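PDB 1U0M: putative polyketide synthase from Streptomyces coelicolor, which catalyses the iterative condensation of five malonyl-CoA units and the cyclisation of the resulting pentaketide to 1,3,6,8-tetrahydroxynaphthalene, a precursor of melanin. Local coordinates for residues A[283-287]-A[299-303]. Residues are numbered along the deposited sequence; the frame is centred on the assembly and turned at random.
Sequences RILDD and FRFSR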
ATOM      1  N   ARG A 283       2.933 -26.611  -9.577  1.00 85.55           N
ATOM      2  CA  ARG A 283       3.821 -26.569 -10.729  1.00 86.47           C
ATOM      3  C   ARG A 283       5.005 -25.677 -10.386  1.00 86.33           C
ATOM      4  O   ARG A 283       6.152 -26.122 -10.374  1.00 86.67           O
ATOM      5  CB  ARG A 283       3.091 -26.030 -11.974  1.00 87.56           C
ATOM      6  CG  ARG A 283       2.594 -24.582 -11.889  1.00 89.04           C
ATOM      7  CD  ARG A 283       1.279 -24.453 -11.127  1.00 89.97           C
ATOM      8  NE  ARG A 283       0.175 -25.122 -11.815  1.00 90.86           N
ATOM      9  CZ  ARG A 283      -0.243 -24.818 -13.040  1.00 91.77           C
ATOM     10  NH1 ARG A 283       0.348 -23.849 -13.729  1.00 91.98           N
ATOM     11  NH2 ARG A 283      -1.252 -25.487 -13.583  1.00 91.82           N
ATOM     12  N   ILE A 284       4.706 -24.419 -10.084  1.00 86.18           N
ATOM     13  CA  ILE A 284       5.715 -23.435  -9.734  1.00 85.92           C
ATOM     14  C   ILE A 284       6.448 -23.835  -8.458  1.00 86.06           C
ATOM     15  O   ILE A 284       7.628 -23.534  -8.287  1.00 86.03           O
ATOM     16  CB  ILE A 284       5.067 -22.050  -9.534  1.00 85.81           C
ATOM     17  CG1 ILE A 284       4.398 -21.602 -10.834  1.00 85.40           C
ATOM     18  CG2 ILE A 284       6.109 -21.040  -9.091  1.00 85.39           C
ATOM     19  CD1 ILE A 284       3.632 -20.302 -10.713  1.00 85.61           C
ATOM     20  N   LEU A 285       5.747 -24.525  -7.566  1.00 86.28           N
ATOM     21  CA  LEU A 285       6.343 -24.951  -6.309  1.00 87.07           C
ATOM     22  C   LEU A 285       7.347 -26.076  -6.528  1.00 88.10           C
ATOM     23  O   LEU A 285       8.333 -26.185  -5.801  1.00 88.27           O
ATOM     24  CB  LEU A 285       5.257 -25.410  -5.338  1.00 86.85           C
ATOM     25  CG  LEU A 285       5.665 -25.527  -3.868  1.00 86.40           C
ATOM     26  CD1 LEU A 285       6.037 -24.155  -3.334  1.00 86.24           C
ATOM     27  CD2 LEU A 285       4.517 -26.109  -3.062  1.00 86.83           C
ATOM     28  N   ASP A 286       7.095 -26.910  -7.533  1.00 89.40           N
ATOM     29  CA  ASP A 286       7.984 -28.027  -7.838  1.00 90.62           C
ATOM     30  C   ASP A 286       9.243 -27.616  -8.584  1.00 90.91           C
ATOM     31  O   ASP A 286      10.244 -28.333  -8.566  1.00 91.03           O
ATOM     32  CB  ASP A 286       7.246 -29.100  -8.634  1.00 91.53           C
ATOM     33  CG  ASP A 286       6.486 -30.055  -7.743  1.00 92.74           C
ATOM     34  OD1 ASP A 286       7.095 -30.570  -6.782  1.00 92.95           O
ATOM     35  OD2 ASP A 286       5.288 -30.296  -7.997  1.00 94.61           O
ATOM     36  N   ASP A 287       9.189 -26.471  -9.255  1.00 91.13           N
ATOM     37  CA  ASP A 287      10.352 -25.967  -9.972  1.00 90.89           C
ATOM     38  C   ASP A 287      11.295 -25.413  -8.911  1.00 90.55           C
ATOM     39  O   ASP A 287      12.496 -25.268  -9.138  1.00 91.05           O
ATOM     40  CB  ASP A 287       9.943 -24.855 -10.942  1.00 91.55           C
ATOM     41  CG  ASP A 287       9.212 -25.381 -12.166  1.00 92.31           C
ATOM     42  OD1 ASP A 287       8.299 -26.220 -12.007  1.00 92.86           O
ATOM     43  OD2 ASP A 287       9.548 -24.946 -13.290  1.00 91.56           O
ATOM     44  N   PHE A 299       8.088 -28.459   0.791  1.00 72.67           N
ATOM     45  CA  PHE A 299       6.968 -27.525   0.758  1.00 71.60           C
ATOM     46  C   PHE A 299       5.673 -28.293   0.942  1.00 70.62           C
ATOM     47  O   PHE A 299       4.732 -28.140   0.164  1.00 70.69           O
ATOM     48  CB  PHE A 299       6.937 -26.781  -0.575  1.00 71.07           C
ATOM     49  CG  PHE A 299       8.293 -26.473  -1.119  1.00 70.16           C
ATOM     50  CD1 PHE A 299       8.952 -27.389  -1.930  1.00 71.14           C
ATOM     51  CD2 PHE A 299       8.936 -25.292  -0.780  1.00 70.49           C
ATOM     52  CE1 PHE A 299      10.236 -27.134  -2.396  1.00 71.37           C
ATOM     53  CE2 PHE A 299      10.221 -25.026  -1.239  1.00 70.61           C
ATOM     54  CZ  PHE A 299      10.872 -25.950  -2.048  1.00 71.25           C
ATOM     55  N   ARG A 300       5.642 -29.128   1.975  1.00 69.31           N
ATOM     56  CA  ARG A 300       4.473 -29.935   2.285  1.00 67.79           C
ATOM     57  C   ARG A 300       3.338 -29.065   2.811  1.00 65.96           C
ATOM     58  O   ARG A 300       2.167 -29.313   2.520  1.00 65.05           O
ATOM     59  CB  ARG A 300       4.835 -30.996   3.330  1.00 69.00           C
ATOM     60  CG  ARG A 300       3.640 -31.778   3.860  1.00 71.61           C
ATOM     61  CD  ARG A 300       4.041 -32.928   4.790  1.00 73.71           C
ATOM     62  NE  ARG A 300       4.608 -32.490   6.066  1.00 74.17           N
ATOM     63  CZ  ARG A 300       5.866 -32.095   6.241  1.00 73.78           C
ATOM     64  NH1 ARG A 300       6.710 -32.080   5.218  1.00 73.37           N
ATOM     65  NH2 ARG A 300       6.281 -31.722   7.446  1.00 73.09           N
ATOM     66  N   PHE A 301       3.701 -28.047   3.586  1.00 64.20           N
ATOM     67  CA  PHE A 301       2.730 -27.135   4.187  1.00 62.93           C
ATOM     68  C   PHE A 301       2.123 -26.177   3.172  1.00 60.91           C
ATOM     69  O   PHE A 301       0.924 -25.907   3.201  1.00 59.80           O
ATOM     70  CB  PHE A 301       3.403 -26.360   5.321  1.00 63.80           C
ATOM     71  CG  PHE A 301       3.894 -27.239   6.433  1.00 64.93           C
ATOM     72  CD1 PHE A 301       3.017 -27.705   7.409  1.00 64.75           C
ATOM     73  CD2 PHE A 301       5.223 -27.651   6.475  1.00 65.43           C
ATOM     74  CE1 PHE A 301       3.452 -28.570   8.406  1.00 64.04           C
ATOM     75  CE2 PHE A 301       5.668 -28.515   7.469  1.00 64.57           C
ATOM     76  CZ  PHE A 301       4.778 -28.974   8.436  1.00 64.61           C
ATOM     77  N   SER A 302       2.954 -25.670   2.272  1.00 59.43           N
ATOM     78  CA  SER A 302       2.480 -24.759   1.243  1.00 59.07           C
ATOM     79  C   SER A 302       1.500 -25.522   0.364  1.00 57.91           C
ATOM     80  O   SER A 302       0.357 -25.101   0.167  1.00 56.67           O
ATOM     81  CB  SER A 302       3.653 -24.273   0.391  1.00 61.00           C
ATOM     82  OG  SER A 302       4.730 -23.839   1.204  1.00 64.46           O
ATOM     83  N   ARG A 303       1.958 -26.659  -0.150  1.00 55.50           N
ATOM     84  CA  ARG A 303       1.138 -27.488  -1.016  1.00 54.81           C
ATOM     85  C   ARG A 303      -0.163 -27.902  -0.333  1.00 52.24           C
ATOM     86  O   ARG A 303      -1.169 -28.138  -1.000  1.00 54.06           O
ATOM     87  CB  ARG A 303       1.927 -28.724  -1.464  1.00 57.46           C
ATOM     88  CG  ARG A 303       1.313 -29.429  -2.667  1.00 62.57           C
ATOM     89  CD  ARG A 303       2.243 -30.468  -3.299  1.00 67.52           C
ATOM     90  NE  ARG A 303       3.463 -29.881  -3.854  1.00 71.32           N
ATOM     91  CZ  ARG A 303       4.564 -29.629  -3.150  1.00 73.67           C
ATOM     92  NH1 ARG A 303       4.607 -29.919  -1.856  1.00 74.54           N
ATOM     93  NH2 ARG A 303       5.621 -29.080  -3.740  1.00 75.01           N
TER
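L285 and R303 meet because each swings its CG away from its own backbone nitrogen, with chi1 at -164° in the leucine and much the same in the arginine. A bend at chi3 (-64°) then folds the arginine back, laying its guanidinium over the leucine. One methyl, CD2 of L285, sits against one face of that flat group, closest to its rim, with NH2 of R303 3.2 Å away. The same methyl fills the angle between this folded arm and the backbone that carries it: it lies 3.5 Å from CB of F299 and 4.0 Å from CB of S302. The other branch, CD1, runs alongside the base of the phenylalanine, 3.9 Å from CG of F299, so that leucine and phenylalanine point past one another. L285 thus carries most of the contact between two successive helices in the C-terminal half of the thiolase fold. Helix 281-291 follows strand 276-278, outermost in the chain's nine-stranded sheet, and helix 300-308 also contacts that strand, S302 OG being hydrogen-bonded to the carbonyl of V277. V277 also touches both L285 and F299, so the leucine is buried between strand and helix. Replacing L285 by an alanine would probably open a gap against the face of the R303 guanidinium and beside F299 CB, leaving the arginine freer to turn. A looser charged link flanks this apolar contact. OD1 of D286 lies 3.7 Å from NH2 of R303, a long salt bridge in which carboxylate and guanidinium planes differ by 23°. That nitrogen is buried by the contact with no hydrogen-bond partner in the model; the carboxylate, though distant, probably offsets part of the charge. The arginine also rests on P282, near the start of the leucine's helix.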